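PDB 3TL4: glutamine--tRNA ligase from Saccharomyces cerevisiae, which attaches L-glutamine to tRNA(Gln) at the expense of ATP, this chain being only its N-terminal tRNA-binding domain and not the catalytic part. Local coordinates for residues K36-T41 with S70-N75; S111-I117 with E157-A161. One frame throughout, in Å; residues are numbered along the deposited sequence.

Interaction 1: residues K36-T41 with S70-N75; sequences KLIKET and SELIVN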
loop_
_atom_site.group_PDB
_atom_site.type_symbol
_atom_site.label_atom_id
_atom_site.label_comp_id
_atom_site.label_asym_id
_atom_site.label_seq_id
_atom_site.Cartn_x
_atom_site.Cartn_y
_atom_site.Cartn_z
ATOM N N LYS A 36 -5.053 -19.868 -8.437
ATOM C CA LYS A 36 -6.473 -19.619 -8.686
ATOM C C LYS A 36 -6.752 -18.144 -8.971
ATOM O O LYS A 36 -7.583 -17.824 -9.816
ATOM C CB LYS A 36 -7.360 -20.131 -7.544
ATOM C CG LYS A 36 -7.902 -19.038 -6.614
ATOM C CD LYS A 36 -8.854 -19.586 -5.533
ATOM C CE LYS A 36 -9.148 -18.549 -4.422
ATOM N NZ LYS A 36 -10.229 -17.576 -4.764
ATOM N N LEU A 37 -6.063 -17.250 -8.266
ATOM C CA LEU A 37 -6.208 -15.817 -8.505
ATOM C C LEU A 37 -5.749 -15.431 -9.918
ATOM O O LEU A 37 -6.474 -14.750 -10.647
ATOM C CB LEU A 37 -5.460 -14.998 -7.444
ATOM C CG LEU A 37 -5.953 -15.136 -5.997
ATOM C CD1 LEU A 37 -4.963 -14.533 -4.999
ATOM C CD2 LEU A 37 -7.359 -14.555 -5.798
ATOM N N ILE A 38 -4.554 -15.865 -10.307
ATOM C CA ILE A 38 -4.084 -15.651 -11.677
ATOM C C ILE A 38 -5.044 -16.210 -12.759
ATOM O O ILE A 38 -5.185 -15.630 -13.834
ATOM C CB ILE A 38 -2.681 -16.239 -11.889
ATOM C CG1 ILE A 38 -1.643 -15.433 -11.107
ATOM C CG2 ILE A 38 -2.324 -16.254 -13.368
ATOM C CD1 ILE A 38 -0.239 -15.958 -11.233
ATOM N N LYS A 39 -5.695 -17.332 -12.479
ATOM C CA LYS A 39 -6.560 -17.974 -13.472
ATOM C C LYS A 39 -7.908 -17.272 -13.674
ATOM O O LYS A 39 -8.597 -17.537 -14.651
ATOM C CB LYS A 39 -6.790 -19.451 -13.127
ATOM C CG LYS A 39 -5.595 -20.355 -13.374
ATOM C CD LYS A 39 -5.331 -20.542 -14.860
ATOM C CE LYS A 39 -4.420 -21.751 -15.094
ATOM N NZ LYS A 39 -4.129 -22.023 -16.531
ATOM N N GLU A 40 -8.288 -16.385 -12.754
ATOM C CA GLU A 40 -9.523 -15.622 -12.914
ATOM C C GLU A 40 -9.264 -14.204 -13.452
ATOM O O GLU A 40 -9.985 -13.256 -13.140
ATOM C CB GLU A 40 -10.376 -15.626 -11.627
ATOM C CG GLU A 40 -9.698 -15.147 -10.342
ATOM C CD GLU A 40 -10.582 -15.353 -9.103
ATOM O OE1 GLU A 40 -11.749 -15.776 -9.267
ATOM O OE2 GLU A 40 -10.115 -15.098 -7.967
ATOM N N THR A 41 -8.209 -14.085 -14.254
ATOM C CA THR A 41 -7.909 -12.873 -14.999
ATOM C C THR A 41 -7.942 -13.267 -16.467
ATOM O O THR A 41 -7.725 -14.435 -16.802
ATOM C CB THR A 41 -6.483 -12.338 -14.712
ATOM O OG1 THR A 41 -5.521 -13.335 -15.060
ATOM C CG2 THR A 41 -6.302 -11.955 -13.253
ATOM N N SER A 70 -13.392 -12.877 -4.367
ATOM C CA SER A 70 -11.970 -12.559 -4.469
ATOM C C SER A 70 -11.655 -11.863 -5.795
ATOM O O SER A 70 -10.765 -11.028 -5.858
ATOM C CB SER A 70 -11.109 -13.820 -4.315
ATOM O OG SER A 70 -11.441 -14.794 -5.297
ATOM N N GLU A 71 -12.407 -12.192 -6.844
ATOM C CA GLU A 71 -12.153 -11.638 -8.176
ATOM C C GLU A 71 -12.329 -10.122 -8.232
ATOM O O GLU A 71 -11.844 -9.467 -9.148
ATOM C CB GLU A 71 -13.040 -12.307 -9.232
ATOM C CG GLU A 71 -14.528 -11.949 -9.150
ATOM C CD GLU A 71 -15.325 -12.803 -8.151
ATOM O OE1 GLU A 71 -14.748 -13.702 -7.491
ATOM O OE2 GLU A 71 -16.543 -12.562 -8.029
ATOM N N LEU A 72 -13.039 -9.558 -7.264
ATOM C CA LEU A 72 -13.200 -8.112 -7.229
ATOM C C LEU A 72 -11.845 -7.489 -6.955
ATOM O O LEU A 72 -11.453 -6.521 -7.596
ATOM C CB LEU A 72 -14.177 -7.697 -6.136
ATOM C CG LEU A 72 -15.647 -8.021 -6.319
ATOM C CD1 LEU A 72 -16.386 -7.646 -5.043
ATOM C CD2 LEU A 72 -16.203 -7.271 -7.527
ATOM N N ILE A 73 -11.129 -8.053 -5.990
ATOM C CA ILE A 73 -9.776 -7.586 -5.675
ATOM C C ILE A 73 -8.823 -7.786 -6.858
ATOM O O ILE A 73 -8.085 -6.881 -7.230
ATOM C CB ILE A 73 -9.202 -8.305 -4.445
ATOM C CG1 ILE A 73 -10.293 -8.492 -3.381
ATOM C CG2 ILE A 73 -7.995 -7.549 -3.891
ATOM C CD1 ILE A 73 -9.798 -9.163 -2.093
ATOM N N VAL A 74 -8.835 -8.974 -7.450
ATOM C CA VAL A 74 -8.006 -9.221 -8.623
ATOM C C VAL A 74 -8.274 -8.231 -9.771
ATOM O O VAL A 74 -7.340 -7.667 -10.348
ATOM C CB VAL A 74 -8.147 -10.659 -9.123
ATOM C CG1 VAL A 74 -7.410 -10.824 -10.438
ATOM C CG2 VAL A 74 -7.622 -11.643 -8.064
ATOM N N ASN A 75 -9.541 -8.015 -10.101
ATOM C CA ASN A 75 -9.885 -7.063 -11.153
ATOM C C ASN A 75 -9.394 -5.652 -10.821
ATOM O O ASN A 75 -8.952 -4.912 -11.695
ATOM C CB ASN A 75 -11.395 -7.042 -11.400
ATOM C CG ASN A 75 -11.925 -8.369 -11.942
ATOM O OD1 ASN A 75 -11.224 -9.104 -12.651
ATOM N ND2 ASN A 75 -13.176 -8.672 -11.617
#
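This is helix-helix packing in the all-helical N-terminal appended domain: the C-terminal end of helix 28-39 and the turn beyond it lie against residues 70-75 of helix 70-78. Val74, in its t rotamer, points its CB toward 36-41 and is the residue most covered. Its two methyls go to different neighbours, CG2 to Leu37 CD2 at 3.7 Å and CG1 to Thr41 CG2 at 3.2 Å. The CA-to-CB bond of Leu37 points sideways, but the m,t rotamer brings CD2 across to Val74 and to within 4.1 Å of Ser70 CB; Leu58 of helix 49-62 touches both Leu37 and Val74 and adds to this apolar patch. Thr41, with chi1 near +60°, folds OG1 back to Ile38 O (2.6 Å), a hydrogen bond to the preceding turn that leaves CG2 facing Val74. Glu40 adopts p,t, which extends its carboxylate toward Ser70 and Glu71. There Glu40 OE1 lies 4.1 Å from Glu71 OE1, a close approach of like charges, while Lys36, with chi1 at 104° between wells, brings NZ to 3.1 Å from Ser70 OG. Ser70, also p, donates from OG to Glu40 OE2 at 3.0 Å.

Interaction 2: residues S111-I117 with E157-A161; sequences SGVGIEI and ELKWA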
loop_
_atom_site.group_PDB
_atom_site.type_symbol
_atom_site.label_atom_id
_atom_site.label_comp_id
_atom_site.label_asym_id
_atom_site.label_seq_id
_atom_site.Cartn_x
_atom_site.Cartn_y
_atom_site.Cartn_z
ATOM N N SER A 111 -11.101 1.183 -0.098
ATOM C CA SER A 111 -9.709 0.841 -0.379
ATOM C C SER A 111 -8.978 2.004 -1.017
ATOM O O SER A 111 -8.068 1.803 -1.803
ATOM C CB SER A 111 -9.633 -0.369 -1.307
ATOM O OG SER A 111 -10.409 -1.417 -0.769
ATOM N N GLY A 112 -9.398 3.219 -0.696
ATOM C CA GLY A 112 -8.715 4.411 -1.163
ATOM C C GLY A 112 -8.709 4.593 -2.668
ATOM O O GLY A 112 -7.934 5.403 -3.190
ATOM N N VAL A 113 -9.570 3.861 -3.374
ATOM C CA VAL A 113 -9.592 3.945 -4.836
ATOM C C VAL A 113 -10.009 5.348 -5.285
ATOM O O VAL A 113 -10.973 5.909 -4.777
ATOM C CB VAL A 113 -10.492 2.850 -5.478
ATOM C CG1 VAL A 113 -10.711 3.130 -6.959
ATOM C CG2 VAL A 113 -9.876 1.447 -5.279
ATOM N N GLY A 114 -9.258 5.927 -6.214
ATOM C CA GLY A 114 -9.585 7.246 -6.727
ATOM C C GLY A 114 -9.111 8.389 -5.848
ATOM O O GLY A 114 -9.184 9.552 -6.243
ATOM N N ILE A 115 -8.633 8.058 -4.653
ATOM C CA ILE A 115 -8.065 9.047 -3.752
ATOM C C ILE A 115 -6.647 9.386 -4.181
ATOM O O ILE A 115 -5.765 8.520 -4.162
ATOM C CB ILE A 115 -8.004 8.526 -2.311
ATOM C CG1 ILE A 115 -9.385 8.069 -1.847
ATOM C CG2 ILE A 115 -7.426 9.588 -1.373
ATOM C CD1 ILE A 115 -10.382 9.190 -1.722
ATOM N N GLU A 116 -6.432 10.636 -4.589
ATOM C CA GLU A 116 -5.073 11.133 -4.790
ATOM C C GLU A 116 -4.784 12.398 -3.978
ATOM O O GLU A 116 -5.279 13.481 -4.292
ATOM C CB GLU A 116 -4.751 11.376 -6.265
ATOM C CG GLU A 116 -3.295 11.813 -6.452
ATOM C CD GLU A 116 -2.936 12.149 -7.887
ATOM O OE1 GLU A 116 -3.196 11.308 -8.778
ATOM O OE2 GLU A 116 -2.390 13.255 -8.123
ATOM N N ILE A 117 -3.976 12.239 -2.936
ATOM C CA ILE A 117 -3.532 13.349 -2.112
ATOM C C ILE A 117 -2.337 14.040 -2.763
ATOM O O ILE A 117 -1.292 13.427 -2.974
ATOM C CB ILE A 117 -3.116 12.857 -0.730
ATOM C CG1 ILE A 117 -4.116 11.815 -0.221
ATOM C CG2 ILE A 117 -2.978 14.022 0.236
ATOM C CD1 ILE A 117 -5.501 12.344 -0.028
ATOM N N GLU A 157 -5.951 11.384 7.550
ATOM C CA GLU A 157 -6.156 12.070 6.278
ATOM C C GLU A 157 -5.078 11.695 5.265
ATOM O O GLU A 157 -5.278 11.850 4.059
ATOM C CB GLU A 157 -6.177 13.590 6.466
ATOM C CG GLU A 157 -7.347 14.121 7.272
ATOM C CD GLU A 157 -7.125 14.029 8.774
ATOM O OE1 GLU A 157 -6.030 13.590 9.203
ATOM O OE2 GLU A 157 -8.057 14.394 9.525
ATOM N N LEU A 158 -3.943 11.196 5.758
ATOM C CA LEU A 158 -2.804 10.840 4.900
ATOM C C LEU A 158 -2.634 9.335 4.687
ATOM O O LEU A 158 -1.626 8.893 4.139
ATOM C CB LEU A 158 -1.502 11.430 5.456
ATOM C CG LEU A 158 -1.540 12.954 5.548
ATOM C CD1 LEU A 158 -0.198 13.501 6.013
ATOM C CD2 LEU A 158 -1.938 13.518 4.193
ATOM N N LYS A 159 -3.611 8.558 5.127
ATOM C CA LYS A 159 -3.565 7.110 4.957
ATOM C C LYS A 159 -3.209 6.692 3.534
ATOM O O LYS A 159 -2.390 5.799 3.328
ATOM C CB LYS A 159 -4.909 6.492 5.335
ATOM C CG LYS A 159 -4.964 4.983 5.120
ATOM C CD LYS A 159 -6.306 4.408 5.544
ATOM C CE LYS A 159 -6.222 2.893 5.708
ATOM N NZ LYS A 159 -7.556 2.276 5.956
ATOM N N TRP A 160 -3.831 7.341 2.556
ATOM C CA TRP A 160 -3.662 6.957 1.154
ATOM C C TRP A 160 -2.622 7.783 0.405
ATOM O O TRP A 160 -2.401 7.570 -0.786
ATOM C CB TRP A 160 -5.003 7.020 0.425
ATOM C CG TRP A 160 -6.051 6.160 1.064
ATOM C CD1 TRP A 160 -7.227 6.572 1.621
ATOM C CD2 TRP A 160 -6.004 4.738 1.236
ATOM N NE1 TRP A 160 -7.925 5.497 2.111
ATOM C CE2 TRP A 160 -7.195 4.358 1.891
ATOM C CE3 TRP A 160 -5.073 3.749 0.896
ATOM C CZ2 TRP A 160 -7.477 3.030 2.217
ATOM C CZ3 TRP A 160 -5.356 2.436 1.213
ATOM C CH2 TRP A 160 -6.551 2.087 1.867
ATOM N N ALA A 161 -1.985 8.720 1.101
ATOM C CA ALA A 161 -0.948 9.561 0.496
ATOM C C ALA A 161 0.362 8.794 0.289
ATOM O O ALA A 161 0.655 7.836 1.013
ATOM C CB ALA A 161 -0.705 10.840 1.352
HETATM O O HOH W 1 -2.850 9.700 -3.184
#
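Trp160, Ile117 and Gly112 lose the most surface where two irregular loops meet, one joining helices 104-109 and 119-132, the other running between helices 145-153 and 166-178. The indole of Trp160 lies flat against the backbone of 111-117. Gly112 CA sits 3.5 Å from the centroid of the Trp160 five-membered ring and 13° off the normal, a CH-pi contact over the face, and Ser111 C follows over the same face, 3.7 Å from Trp160 CZ2. Such closeness needs a glycine: an ideal CB on Gly112 would fall 2.3 Å from Trp160 CD2, and its phi is positive as well. Gly112 also opens a type II turn closed by Ile115 N to Gly112 O (3.1 Å), which returns the chain so that Ile115 CG2 comes within 4.0 Å of Trp160 CB. Ile117 points toward the type I turn 158-161, its CB 3.8 Å from Ala161 CB and its CG2 4.1 Å from Leu158 CD2. No direct hydrogen bond crosses; instead water 1 accepts from Ile117 N (2.8 Å) and donates to Ile115 O (3.3 Å) and Trp160 O (3.2 Å). Gln87 and Ala90 of helix 85-98 also touch Trp160, whereas Ile117 reaches Val122 of helix 119-132. Loop-to-loop packing of this kind, at the narrow connection between two helical subdomains, is consistent with the hinge of this appended tRNA-binding domain.

Both contacts are partly buried and cover similar areas, but they hold different kinds of element. Interaction 1 packs one helix end on another helix within the N-terminal helical subdomain, its centre about 18 Å from the centre of the chain. Interaction 2, its centre about 10 Å from the chain centre, joins two loops where this subdomain meets the C-terminal helical part. The first pairs apolar side chains with charged and polar groups beside them and a direct side-chain hydrogen bond; the second relies on an aromatic face, glycine backbone and a bridging water. Their centres are 23 Å apart and their nearest atoms about 7 Å, without touching. Helix 85-98 touches both regions, meeting Ile73 of 70-75 through Ala91 and Val95, and Ser111 through Ala91.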